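Local coordinates for protein restriction endonuclease LpnPI (Legionella pneumophila subsp. pneumophila str. Philadelphia 1, PDB 4RZL) that probably binds DNA containing modified cytosine through this N-terminal SRA-type domain, the recognition part of a modification-dependent restriction endonuclease, at residues A20-D25 against P131-V136; G75-S80 against I167-T172; P155-L160 against A223-A228; F88-D93 against A110-L115. All blocks are in the same frame, centred on the assembly; numbering follows the deposited sequence.

Contact 1. Residues A20-D25 against P131-V136; sequences ADLIID and PIFIFV
Leu22 and Phe133 have the nearest CA atoms across the two segments, 9.5 Å apart. That separation is too wide for strand pairing, and no hydrogen bond links the segments; what joins them is side chains reaching across the gap between two layers. Strand 22-23 pairs antiparallel with 192-193 in a small sheet of its own, Leu22 bonding through its backbone to Val193. Strand 132-137 lies inside the large mixed sheet, flanked by 65-70 and 147-155.

Leu22 is the sole contributor from its side, and its forked end suits the task: each methyl has its nearest contacts with a different ring. CD1 rests against the ring of Phe133 at an oblique slant, 3.7 Å from Phe133 CD2 and just as far from CE2. CD2 comes to the edge of the other ring, 3.7 Å from Phe135 CZ. The first torsion (chi1 -76°) places CG beside the backbone N, and from there the methyls reach the rings, Leu22 crossing Phe135 at about a right angle.

Phe133 and Phe135 are two residues apart on one strand, which puts both on the same face, yet their rings are turned differently: chi2 is -6° in Phe133 and 87° in Phe135. Phe135 also meets the ring of Phe149, while Phe133 is packed against Val152, Leu65 and Val193. All three touching residues are buried, as large apolar side chains should be here. The arrangement is that of a hydrophobic core beneath the large mixed sheet of an SRA-type domain, where a short accessory sheet covers one face of a central strand.

Contact 2. Residues G75-S80 against I167-T172; sequences GDWPDS and IAVWKT
Trp77 meets Lys171 in the tight part of this contact, the two side chains running past each other in opposite directions. Lys171 CG lies over the face at the CH2 end of the indole, 3.4 Å from Trp77 CH2. The bend at chi2 (-90°) brings the chain on over the ring, so that CE lies above the same face. There Lys171 CE comes within 3.2 Å of Asp76 O, a close CH-to-carbonyl approach and not a hydrogen bond. Val169, two residues earlier on strand 166-173, comes to the ring's edge instead, with its CG2 4.2 Å from Trp77 CZ3. A buried tryptophan suits this place, since its broad ring also reaches Phe178 and Asn180 on the antiparallel partner strand 176-187.

Next along the chain the loop makes an inverse gamma turn centred on Pro78, with a 2.8 Å hydrogen bond from Asp79 N to Trp77 O. Asp79 ties the turn down through Thr70 OG1 and the backbone N of Tyr91.

Toward solvent the fit is looser. The chi4 bend only turns Lys171 NZ, which stands 5.1 Å from the centroid of the Trp77 six-membered ring, at most a weak cation-pi attraction. Exposed Asp76 keeps its OD1 6.8 Å from Lys171 NZ, without a salt bridge.

Contact 3. Residues P155-L160 against A223-A228; sequences PGYPGL and ADVLIA
Tyr157 and Pro158 meet Val225 and Ile227 in a small, loose van der Waals contact at the surface between two loops, one linking strands 147-155 and 166-173, the other following helix 212-220. The first loop is shaped by a type II beta turn from Tyr157 to Leu160, closed by a 3.0 Å hydrogen bond from Leu160 N to Tyr157 O. Pro158 and Gly159 fill its two central positions as textbook residues for this turn: proline has the fixed phi needed at the first, and glycine readily takes the positive phi (90°) of the second.

The second loop is extended and lies beside strand 176-187, with Leu226 joined through its backbone to Ile187. Thr186 of that strand is touched by Tyr157, Pro158 and Val225 alike, so both loops share one support.

Val225 is the hub. Its beta-branched fork divides between the two partners: CG2 makes the apolar part of the contact, 4.2 Å from Pro158 CG, while CG1 approaches the tyrosine more loosely. Tyr157 CG lies opposite the backbone N (chi1 -167°), which brings the phenol end to Val225 and Ile227. The hydroxyl is hydrogen-bonded to Lys85 O; it meets the valine and isoleucine methyls by van der Waals contact. Tyr157 OH is 4.5 Å from Ile227 CD1, and on one face of the same tyrosine ring Pro158 CD sits 3.4 Å above the plane, displaced toward the rim.

Contact 4. Residues F88-D93 against A110-L115; sequences FIYYGD and ATLKML
Asp93 OD2 is gripped by two donors, the backbone N of Gly108 and Thr104 OG1, while its other oxygen, OD1, takes the backbone N of Asn109. Two of these donors are amides at the start of helix 108-119, so the short acidic side chain, turned to chi1 66°, ties the loop that follows strand 87-91 to the first turn of that helix; the helix dipole would probably make a negative charge welcome there.

These bonds lie beside the contact, whose own touching atoms are all apolar. Leu112 CD1 is the one methyl that does the touching, 4.2 Å from Gly92 CA and 4.3 Å from Tyr90 CE2. It meets the tyrosine at the ring's edge, near its plane. Because glycine has no side chain, the methyl can approach the bare backbone there. Tyr90 has CG opposite its backbone N (chi1 175°), which carries the ring to that methyl, and the hydroxyl of this buried residue makes a weak hydrogen bond to Gly53 O.

Leucine suits the inward side of the helix, where it also rests on Phe185 of strand 176-187, the antiparallel neighbour of 87-91. One turn on, Leu115 packs on Ile66 and Ile132, laying the helix against strands 65-70 and 132-137 of the large mixed sheet.

Overall arrangement
Contacts 1 and 4 are buried and largely apolar, and both involve the large mixed sheet: one joins it to a small accessory sheet, the other to helix 108-119. They meet where Ile134 packs on Phe88 and Ile132 on Leu115. Contact 2 lies farther out, its centre about 17 Å from the centre of the chain, and mixes a buried indole with a lysine at the solvent edge; it adjoins contact 4 through strand pairing of Ser80 with Ile89. Contact 3 is a loose loop-to-loop surface contact, yet Leu226 reaches Ile24 of contact 1 and Pro155 reaches Leu115 of contact 4. None of the four has a hydrogen bond directly across its segments.

Contact 1. Residues A20-D25 against P131-V136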
loop_
_atom_site.group_PDB
_atom_site.type_symbol
_atom_site.label_atom_id
_atom_site.label_comp_id
_atom_site.label_asym_id
_atom_site.label_seq_id
_atom_site.Cartn_x
_atom_site.Cartn_y
_atom_site.Cartn_z
ATOM N N ALA A 20 -7.844 9.099 -13.949
ATOM C CA ALA A 20 -8.539 9.263 -12.671
ATOM C C ALA A 20 -7.629 9.847 -11.580
ATOM O O ALA A 20 -6.414 9.663 -11.595
ATOM C CB ALA A 20 -9.095 7.921 -12.205
ATOM N N ASP A 21 -8.235 10.547 -10.631
ATOM C CA ASP A 21 -7.575 10.859 -9.375
ATOM C C ASP A 21 -7.729 9.658 -8.439
ATOM O O ASP A 21 -8.678 8.877 -8.572
ATOM C CB ASP A 21 -8.185 12.104 -8.723
ATOM C CG ASP A 21 -8.214 13.311 -9.659
ATOM O OD1 ASP A 21 -7.136 13.837 -9.994
ATOM O OD2 ASP A 21 -9.325 13.741 -10.042
ATOM N N LEU A 22 -6.817 9.521 -7.482
ATOM C CA LEU A 22 -6.982 8.526 -6.419
ATOM C C LEU A 22 -7.674 9.148 -5.198
ATOM O O LEU A 22 -7.125 10.024 -4.526
ATOM C CB LEU A 22 -5.632 7.912 -6.018
ATOM C CG LEU A 22 -5.093 6.874 -7.016
ATOM C CD1 LEU A 22 -3.651 6.470 -6.669
ATOM C CD2 LEU A 22 -6.021 5.656 -7.037
ATOM N N ILE A 23 -8.883 8.678 -4.922
ATOM C CA ILE A 23 -9.743 9.240 -3.880
ATOM C C ILE A 23 -10.005 8.224 -2.768
ATOM O O ILE A 23 -10.323 7.072 -3.053
ATOM C CB ILE A 23 -11.086 9.702 -4.480
ATOM C CG1 ILE A 23 -10.846 10.895 -5.412
ATOM C CG2 ILE A 23 -12.089 10.086 -3.373
ATOM C CD1 ILE A 23 -12.074 11.346 -6.159
ATOM N N ILE A 24 -9.864 8.657 -1.517
ATOM C CA ILE A 24 -10.072 7.794 -0.355
ATOM C C ILE A 24 -11.373 7.004 -0.470
ATOM O O ILE A 24 -12.455 7.579 -0.628
ATOM C CB ILE A 24 -10.081 8.596 0.961
ATOM C CG1 ILE A 24 -8.660 9.033 1.329
ATOM C CG2 ILE A 24 -10.702 7.766 2.094
ATOM C CD1 ILE A 24 -7.727 7.872 1.658
ATOM N N ASP A 25 -11.219 5.681 -0.453
ATOM C CA ASP A 25 -12.299 4.694 -0.483
ATOM C C ASP A 25 -13.147 4.698 -1.754
ATOM O O ASP A 25 -14.201 4.070 -1.797
ATOM C CB ASP A 25 -13.186 4.848 0.750
ATOM C CG ASP A 25 -12.467 4.435 2.027
ATOM O OD1 ASP A 25 -11.432 3.732 1.918
ATOM O OD2 ASP A 25 -12.933 4.793 3.129
ATOM N N PRO A 131 6.467 7.208 -1.211
ATOM C CA PRO A 131 5.039 7.122 -0.931
ATOM C C PRO A 131 4.564 5.677 -1.037
ATOM O O PRO A 131 5.057 4.916 -1.874
ATOM C CB PRO A 131 4.416 7.967 -2.043
ATOM C CG PRO A 131 5.477 8.862 -2.479
ATOM C CD PRO A 131 6.765 8.153 -2.301
ATOM N N ILE A 132 3.621 5.300 -0.190
ATOM C CA ILE A 132 3.017 3.980 -0.288
ATOM C C ILE A 132 1.524 4.161 -0.523
ATOM O O ILE A 132 0.869 4.932 0.195
ATOM C CB ILE A 132 3.266 3.143 0.981
ATOM C CG1 ILE A 132 4.756 2.817 1.114
ATOM C CG2 ILE A 132 2.453 1.866 0.948
ATOM C CD1 ILE A 132 5.143 2.264 2.472
ATOM N N PHE A 133 1.007 3.502 -1.557
ATOM C CA PHE A 133 -0.433 3.489 -1.825
ATOM C C PHE A 133 -1.029 2.129 -1.455
ATOM O O PHE A 133 -0.505 1.077 -1.856
ATOM C CB PHE A 133 -0.740 3.775 -3.297
ATOM C CG PHE A 133 -0.402 5.179 -3.756
ATOM C CD1 PHE A 133 0.020 6.153 -2.865
ATOM C CD2 PHE A 133 -0.489 5.504 -5.097
ATOM C CE1 PHE A 133 0.333 7.425 -3.299
ATOM C CE2 PHE A 133 -0.168 6.786 -5.542
ATOM C CZ PHE A 133 0.244 7.741 -4.644
ATOM N N ILE A 134 -2.130 2.145 -0.710
ATOM C CA ILE A 134 -2.827 0.909 -0.334
ATOM C C ILE A 134 -4.104 0.701 -1.129
ATOM O O ILE A 134 -4.922 1.620 -1.247
ATOM C CB ILE A 134 -3.197 0.894 1.163
ATOM C CG1 ILE A 134 -1.957 1.104 2.029
ATOM C CG2 ILE A 134 -3.933 -0.412 1.541
ATOM C CD1 ILE A 134 -2.308 1.487 3.468
ATOM N N PHE A 135 -4.260 -0.490 -1.705
ATOM C CA PHE A 135 -5.509 -0.895 -2.382
ATOM C C PHE A 135 -6.001 -2.198 -1.777
ATOM O O PHE A 135 -5.191 -3.069 -1.414
ATOM C CB PHE A 135 -5.313 -1.096 -3.897
ATOM C CG PHE A 135 -4.986 0.163 -4.664
ATOM C CD1 PHE A 135 -3.675 0.595 -4.790
ATOM C CD2 PHE A 135 -5.989 0.882 -5.302
ATOM C CE1 PHE A 135 -3.365 1.750 -5.520
ATOM C CE2 PHE A 135 -5.699 2.029 -6.029
ATOM C CZ PHE A 135 -4.384 2.472 -6.136
ATOM N N VAL A 136 -7.316 -2.359 -1.671
ATOM C CA VAL A 136 -7.858 -3.661 -1.305
ATOM C C VAL A 136 -8.797 -4.127 -2.411
ATOM O O VAL A 136 -9.392 -3.313 -3.122
ATOM C CB VAL A 136 -8.619 -3.652 0.059
ATOM C CG1 VAL A 136 -7.706 -3.173 1.193
ATOM C CG2 VAL A 136 -9.905 -2.818 -0.012
#

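Contact 2. Residues G75-S80 against I167-T172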
loop_
_atom_site.group_PDB
_atom_site.type_symbol
_atom_site.label_atom_id
_atom_site.label_comp_id
_atom_site.label_asym_id
_atom_site.label_seq_id
_atom_site.Cartn_x
_atom_site.Cartn_y
_atom_site.Cartn_z
ATOM N N GLY A 75 -7.959 -15.637 6.209
ATOM C CA GLY A 75 -7.916 -15.517 7.656
ATOM C C GLY A 75 -6.547 -15.844 8.241
ATOM O O GLY A 75 -6.219 -15.395 9.341
ATOM N N ASP A 76 -5.749 -16.633 7.524
ATOM C CA ASP A 76 -4.408 -16.961 8.011
ATOM C C ASP A 76 -3.503 -15.731 7.998
ATOM O O ASP A 76 -2.662 -15.574 8.884
ATOM C CB ASP A 76 -3.777 -18.076 7.185
ATOM C CG ASP A 76 -4.537 -19.399 7.310
ATOM O OD1 ASP A 76 -5.082 -19.676 8.395
ATOM O OD2 ASP A 76 -4.576 -20.161 6.322
ATOM N N TRP A 77 -3.683 -14.851 7.011
ATOM C CA TRP A 77 -2.916 -13.605 6.975
ATOM C C TRP A 77 -3.885 -12.435 7.008
ATOM O O TRP A 77 -4.203 -11.850 5.977
ATOM C CB TRP A 77 -2.022 -13.549 5.738
ATOM C CG TRP A 77 -1.166 -14.761 5.599
ATOM C CD1 TRP A 77 -1.370 -15.820 4.755
ATOM C CD2 TRP A 77 0.025 -15.056 6.333
ATOM N NE1 TRP A 77 -0.370 -16.752 4.918
ATOM C CE2 TRP A 77 0.495 -16.308 5.881
ATOM C CE3 TRP A 77 0.737 -14.389 7.338
ATOM C CZ2 TRP A 77 1.644 -16.897 6.389
ATOM C CZ3 TRP A 77 1.873 -14.980 7.841
ATOM C CH2 TRP A 77 2.319 -16.223 7.364
ATOM N N PRO A 78 -4.365 -12.098 8.207
ATOM C CA PRO A 78 -5.479 -11.155 8.330
ATOM C C PRO A 78 -5.104 -9.669 8.110
ATOM O O PRO A 78 -5.092 -8.909 9.085
ATOM C CB PRO A 78 -5.951 -11.389 9.769
ATOM C CG PRO A 78 -4.705 -11.796 10.500
ATOM C CD PRO A 78 -3.877 -12.574 9.517
ATOM N N ASP A 79 -4.834 -9.254 6.871
ATOM C CA ASP A 79 -4.638 -7.825 6.605
ATOM C C ASP A 79 -5.868 -7.050 7.056
ATOM O O ASP A 79 -6.989 -7.532 6.902
ATOM C CB ASP A 79 -4.385 -7.547 5.128
ATOM C CG ASP A 79 -3.135 -8.232 4.606
ATOM O OD1 ASP A 79 -2.128 -8.319 5.335
ATOM O OD2 ASP A 79 -3.155 -8.663 3.443
ATOM N N SER A 80 -5.671 -5.856 7.611
ATOM C CA SER A 80 -6.815 -5.080 8.087
ATOM C C SER A 80 -6.572 -3.575 8.115
ATOM O O SER A 80 -5.437 -3.101 8.227
ATOM C CB SER A 80 -7.221 -5.532 9.492
ATOM O OG SER A 80 -6.187 -5.234 10.409
ATOM N N ILE A 167 7.054 -7.085 12.757
ATOM C CA ILE A 167 7.327 -8.297 13.529
ATOM C C ILE A 167 7.452 -9.472 12.584
ATOM O O ILE A 167 6.604 -9.655 11.709
ATOM C CB ILE A 167 6.206 -8.580 14.543
ATOM C CG1 ILE A 167 6.017 -7.393 15.485
ATOM C CG2 ILE A 167 6.492 -9.840 15.350
ATOM C CD1 ILE A 167 4.781 -7.494 16.327
ATOM N N ALA A 168 8.520 -10.248 12.731
ATOM C CA ALA A 168 8.609 -11.531 12.039
ATOM C C ALA A 168 7.744 -12.547 12.784
ATOM O O ALA A 168 8.083 -12.965 13.880
ATOM C CB ALA A 168 10.065 -12.002 11.953
ATOM N N VAL A 169 6.619 -12.941 12.209
ATOM C CA VAL A 169 5.762 -13.897 12.901
ATOM C C VAL A 169 5.963 -15.299 12.333
ATOM O O VAL A 169 6.329 -15.466 11.161
ATOM C CB VAL A 169 4.270 -13.515 12.803
ATOM C CG1 VAL A 169 4.048 -12.107 13.330
ATOM C CG2 VAL A 169 3.793 -13.612 11.354
ATOM N N TRP A 170 5.720 -16.298 13.170
ATOM C CA TRP A 170 5.838 -17.692 12.753
ATOM C C TRP A 170 4.496 -18.241 12.337
ATOM O O TRP A 170 3.478 -17.937 12.954
ATOM C CB TRP A 170 6.386 -18.570 13.887
ATOM C CG TRP A 170 7.852 -18.448 14.150
ATOM C CD1 TRP A 170 8.461 -17.684 15.112
ATOM C CD2 TRP A 170 8.900 -19.125 13.447
ATOM N NE1 TRP A 170 9.827 -17.859 15.054
ATOM C CE2 TRP A 170 10.123 -18.731 14.039
ATOM C CE3 TRP A 170 8.921 -20.037 12.380
ATOM C CZ2 TRP A 170 11.354 -19.211 13.598
ATOM C CZ3 TRP A 170 10.151 -20.521 11.940
ATOM C CH2 TRP A 170 11.352 -20.103 12.547
ATOM N N LYS A 171 4.496 -19.055 11.290
ATOM C CA LYS A 171 3.334 -19.860 10.959
ATOM C C LYS A 171 3.770 -21.290 10.656
ATOM O O LYS A 171 4.918 -21.541 10.304
ATOM C CB LYS A 171 2.566 -19.270 9.774
ATOM C CG LYS A 171 1.698 -18.049 10.107
ATOM C CD LYS A 171 0.281 -18.463 10.520
ATOM C CE LYS A 171 -0.665 -17.268 10.654
ATOM N NZ LYS A 171 -0.212 -16.295 11.695
ATOM N N THR A 172 2.836 -22.216 10.800
ATOM C CA THR A 172 3.053 -23.604 10.425
ATOM C C THR A 172 2.086 -23.962 9.311
ATOM O O THR A 172 0.892 -23.679 9.418
ATOM C CB THR A 172 2.833 -24.564 11.609
ATOM O OG1 THR A 172 3.620 -24.127 12.716
ATOM C CG2 THR A 172 3.226 -26.016 11.233
#

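Contact 3. Residues P155-L160 against A223-A228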
loop_
_atom_site.group_PDB
_atom_site.type_symbol
_atom_site.label_atom_id
_atom_site.label_comp_id
_atom_site.label_asym_id
_atom_site.label_seq_id
_atom_site.Cartn_x
_atom_site.Cartn_y
_atom_site.Cartn_z
ATOM N N PRO A 155 5.363 3.937 6.896
ATOM C CA PRO A 155 5.725 2.890 7.862
ATOM C C PRO A 155 5.647 3.366 9.301
ATOM O O PRO A 155 6.064 4.487 9.591
ATOM C CB PRO A 155 7.179 2.533 7.486
ATOM C CG PRO A 155 7.328 3.009 6.031
ATOM C CD PRO A 155 6.466 4.241 5.958
ATOM N N GLY A 156 5.140 2.514 10.184
ATOM C CA GLY A 156 5.103 2.814 11.601
ATOM C C GLY A 156 3.789 3.445 12.004
ATOM O O GLY A 156 2.906 3.683 11.167
ATOM N N TYR A 157 3.660 3.724 13.294
ATOM C CA TYR A 157 2.432 4.298 13.832
ATOM C C TYR A 157 2.770 5.031 15.130
ATOM O O TYR A 157 3.575 4.534 15.908
ATOM C CB TYR A 157 1.369 3.203 14.075
ATOM C CG TYR A 157 0.001 3.795 14.331
ATOM C CD1 TYR A 157 -0.840 4.122 13.276
ATOM C CD2 TYR A 157 -0.425 4.078 15.623
ATOM C CE1 TYR A 157 -2.076 4.696 13.500
ATOM C CE2 TYR A 157 -1.663 4.661 15.862
ATOM C CZ TYR A 157 -2.479 4.967 14.795
ATOM O OH TYR A 157 -3.705 5.543 15.019
ATOM N N PRO A 158 2.172 6.220 15.356
ATOM C CA PRO A 158 2.482 6.953 16.597
ATOM C C PRO A 158 2.245 6.103 17.840
ATOM O O PRO A 158 1.178 5.499 17.977
ATOM C CB PRO A 158 1.535 8.164 16.558
ATOM C CG PRO A 158 0.537 7.884 15.468
ATOM C CD PRO A 158 1.213 6.949 14.501
ATOM N N GLY A 159 3.258 6.008 18.697
ATOM C CA GLY A 159 3.155 5.224 19.921
ATOM C C GLY A 159 3.581 3.769 19.797
ATOM O O GLY A 159 3.668 3.067 20.800
ATOM N N LEU A 160 3.842 3.301 18.577
ATOM C CA LEU A 160 4.343 1.936 18.385
ATOM C C LEU A 160 5.859 1.912 18.222
ATOM O O LEU A 160 6.418 2.652 17.408
ATOM C CB LEU A 160 3.705 1.262 17.161
ATOM C CG LEU A 160 2.253 0.807 17.210
ATOM C CD1 LEU A 160 1.992 -0.053 15.997
ATOM C CD2 LEU A 160 1.941 0.046 18.493
ATOM N N ALA A 223 3.333 12.072 11.611
ATOM C CA ALA A 223 2.323 11.997 10.564
ATOM C C ALA A 223 1.035 12.704 10.945
ATOM O O ALA A 223 0.589 12.623 12.085
ATOM C CB ALA A 223 2.034 10.556 10.236
ATOM N N ASP A 224 0.438 13.394 9.985
ATOM C CA ASP A 224 -0.945 13.847 10.115
ATOM C C ASP A 224 -1.842 12.667 9.734
ATOM O O ASP A 224 -1.995 12.350 8.557
ATOM C CB ASP A 224 -1.213 15.063 9.220
ATOM C CG ASP A 224 -2.618 15.632 9.388
ATOM O OD1 ASP A 224 -3.297 15.286 10.373
ATOM O OD2 ASP A 224 -3.027 16.471 8.556
ATOM N N VAL A 225 -2.386 11.999 10.743
ATOM C CA VAL A 225 -3.094 10.735 10.566
ATOM C C VAL A 225 -4.542 10.955 10.135
ATOM O O VAL A 225 -5.228 11.836 10.662
ATOM C CB VAL A 225 -3.091 9.895 11.874
ATOM C CG1 VAL A 225 -3.661 8.496 11.624
ATOM C CG2 VAL A 225 -1.685 9.803 12.461
ATOM N N LEU A 226 -5.008 10.139 9.188
ATOM C CA LEU A 226 -6.413 10.130 8.802
ATOM C C LEU A 226 -7.218 9.415 9.886
ATOM O O LEU A 226 -7.291 8.180 9.917
ATOM C CB LEU A 226 -6.609 9.455 7.441
ATOM C CG LEU A 226 -7.790 9.892 6.563
ATOM C CD1 LEU A 226 -7.732 9.219 5.192
ATOM C CD2 LEU A 226 -9.118 9.617 7.214
ATOM N N ILE A 227 -7.794 10.201 10.789
ATOM C CA ILE A 227 -8.634 9.687 11.879
ATOM C C ILE A 227 -10.109 9.808 11.520
ATOM O O ILE A 227 -10.606 10.922 11.333
ATOM C CB ILE A 227 -8.365 10.451 13.180
ATOM C CG1 ILE A 227 -6.899 10.286 13.588
ATOM C CG2 ILE A 227 -9.281 9.974 14.283
ATOM C CD1 ILE A 227 -6.533 8.833 13.897
ATOM N N ALA A 228 -10.807 8.677 11.403
ATOM C CA ALA A 228 -12.192 8.694 10.902
ATOM C C ALA A 228 -13.163 7.862 11.754
ATOM O O ALA A 228 -13.428 6.697 11.438
ATOM C CB ALA A 228 -12.222 8.210 9.439
#

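Contact 4. Residues F88-D93 against A110-L115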
loop_
_atom_site.group_PDB
_atom_site.type_symbol
_atom_site.label_atom_id
_atom_site.label_comp_id
_atom_site.label_asym_id
_atom_site.label_seq_id
_atom_site.Cartn_x
_atom_site.Cartn_y
_atom_site.Cartn_z
ATOM N N PHE A 88 -3.094 0.592 9.255
ATOM C CA PHE A 88 -3.192 -0.542 8.337
ATOM C C PHE A 88 -2.245 -1.650 8.763
ATOM O O PHE A 88 -1.055 -1.417 8.942
ATOM C CB PHE A 88 -2.869 -0.088 6.910
ATOM C CG PHE A 88 -2.964 -1.180 5.875
ATOM C CD1 PHE A 88 -4.127 -1.910 5.723
ATOM C CD2 PHE A 88 -1.898 -1.441 5.035
ATOM C CE1 PHE A 88 -4.232 -2.909 4.768
ATOM C CE2 PHE A 88 -1.994 -2.437 4.055
ATOM C CZ PHE A 88 -3.170 -3.173 3.933
ATOM N N ILE A 89 -2.767 -2.854 8.917
ATOM C CA ILE A 89 -1.924 -4.000 9.243
ATOM C C ILE A 89 -1.804 -4.881 8.015
ATOM O O ILE A 89 -2.813 -5.290 7.446
ATOM C CB ILE A 89 -2.486 -4.812 10.410
ATOM C CG1 ILE A 89 -2.539 -3.938 11.665
ATOM C CG2 ILE A 89 -1.623 -6.051 10.655
ATOM C CD1 ILE A 89 -3.173 -4.630 12.843
ATOM N N TYR A 90 -0.564 -5.161 7.624
ATOM C CA TYR A 90 -0.246 -5.783 6.345
ATOM C C TYR A 90 0.741 -6.931 6.509
ATOM O O TYR A 90 1.757 -6.777 7.184
ATOM C CB TYR A 90 0.340 -4.729 5.407
ATOM C CG TYR A 90 0.824 -5.250 4.077
ATOM C CD1 TYR A 90 -0.065 -5.487 3.035
ATOM C CD2 TYR A 90 2.175 -5.483 3.856
ATOM C CE1 TYR A 90 0.388 -5.946 1.807
ATOM C CE2 TYR A 90 2.637 -5.952 2.626
ATOM C CZ TYR A 90 1.742 -6.178 1.610
ATOM O OH TYR A 90 2.205 -6.632 0.390
ATOM N N TYR A 91 0.454 -8.077 5.900
ATOM C CA TYR A 91 1.358 -9.224 6.004
ATOM C C TYR A 91 2.212 -9.364 4.753
ATOM O O TYR A 91 1.739 -9.133 3.636
ATOM C CB TYR A 91 0.570 -10.510 6.274
ATOM C CG TYR A 91 0.058 -10.572 7.695
ATOM C CD1 TYR A 91 -1.161 -10.005 8.038
ATOM C CD2 TYR A 91 0.817 -11.162 8.702
ATOM C CE1 TYR A 91 -1.619 -10.032 9.335
ATOM C CE2 TYR A 91 0.350 -11.216 10.015
ATOM C CZ TYR A 91 -0.867 -10.648 10.322
ATOM O OH TYR A 91 -1.337 -10.672 11.617
ATOM N N GLY A 92 3.423 -9.785 4.930
ATOM C CA GLY A 92 4.410 -9.829 3.922
ATOM C C GLY A 92 4.251 -10.977 2.944
ATOM O O GLY A 92 3.360 -11.684 2.994
ATOM N N ASP A 93 5.160 -11.060 2.035
ATOM C CA ASP A 93 5.085 -11.891 0.925
ATOM C C ASP A 93 5.776 -13.281 1.088
ATOM O O ASP A 93 6.180 -13.769 0.158
ATOM C CB ASP A 93 5.496 -11.205 -0.357
ATOM C CG ASP A 93 6.983 -10.812 -0.406
ATOM O OD1 ASP A 93 7.664 -10.779 0.560
ATOM O OD2 ASP A 93 7.430 -10.478 -1.424
ATOM N N ALA A 110 12.026 -8.108 2.065
ATOM C CA ALA A 110 13.313 -7.416 2.120
ATOM C C ALA A 110 13.098 -5.891 2.075
ATOM O O ALA A 110 13.774 -5.123 2.757
ATOM C CB ALA A 110 14.211 -7.872 0.965
ATOM N N THR A 111 12.132 -5.454 1.277
ATOM C CA THR A 111 11.881 -4.027 1.137
ATOM C C THR A 111 11.216 -3.474 2.398
ATOM O O THR A 111 11.574 -2.374 2.853
ATOM C CB THR A 111 11.013 -3.723 -0.094
ATOM O OG1 THR A 111 11.650 -4.256 -1.259
ATOM C CG2 THR A 111 10.831 -2.220 -0.267
ATOM N N LEU A 112 10.268 -4.235 2.961
ATOM C CA LEU A 112 9.638 -3.864 4.231
ATOM C C LEU A 112 10.711 -3.643 5.285
ATOM O O LEU A 112 10.693 -2.639 5.991
ATOM C CB LEU A 112 8.642 -4.921 4.712
ATOM C CG LEU A 112 7.290 -5.021 3.999
ATOM C CD1 LEU A 112 6.480 -6.218 4.506
ATOM C CD2 LEU A 112 6.498 -3.762 4.184
ATOM N N LYS A 113 11.672 -4.555 5.373
ATOM C CA LYS A 113 12.722 -4.390 6.374
ATOM C C LYS A 113 13.495 -3.084 6.151
ATOM O O LYS A 113 13.778 -2.336 7.093
ATOM C CB LYS A 113 13.684 -5.585 6.369
ATOM C CG LYS A 113 14.802 -5.426 7.405
ATOM C CD LYS A 113 15.841 -6.547 7.355
ATOM C CE LYS A 113 17.033 -6.249 8.278
ATOM N NZ LYS A 113 16.565 -5.785 9.632
ATOM N N MET A 114 13.828 -2.800 4.898
ATOM C CA MET A 114 14.555 -1.569 4.573
ATOM C C MET A 114 13.767 -0.314 4.931
ATOM O O MET A 114 14.322 0.630 5.495
ATOM C CB MET A 114 14.908 -1.533 3.087
ATOM C CG MET A 114 16.047 -2.466 2.709
ATOM S SD MET A 114 16.314 -2.435 0.936
ATOM C CE MET A 114 16.233 -0.663 0.641
ATOM N N LEU A 115 12.476 -0.329 4.609
ATOM C CA LEU A 115 11.603 0.815 4.837
ATOM C C LEU A 115 11.423 1.111 6.321
ATOM O O LEU A 115 11.483 2.268 6.734
ATOM C CB LEU A 115 10.239 0.580 4.203
ATOM C CG LEU A 115 10.165 0.477 2.692
ATOM C CD1 LEU A 115 8.716 0.250 2.306
ATOM C CD2 LEU A 115 10.688 1.726 2.069
#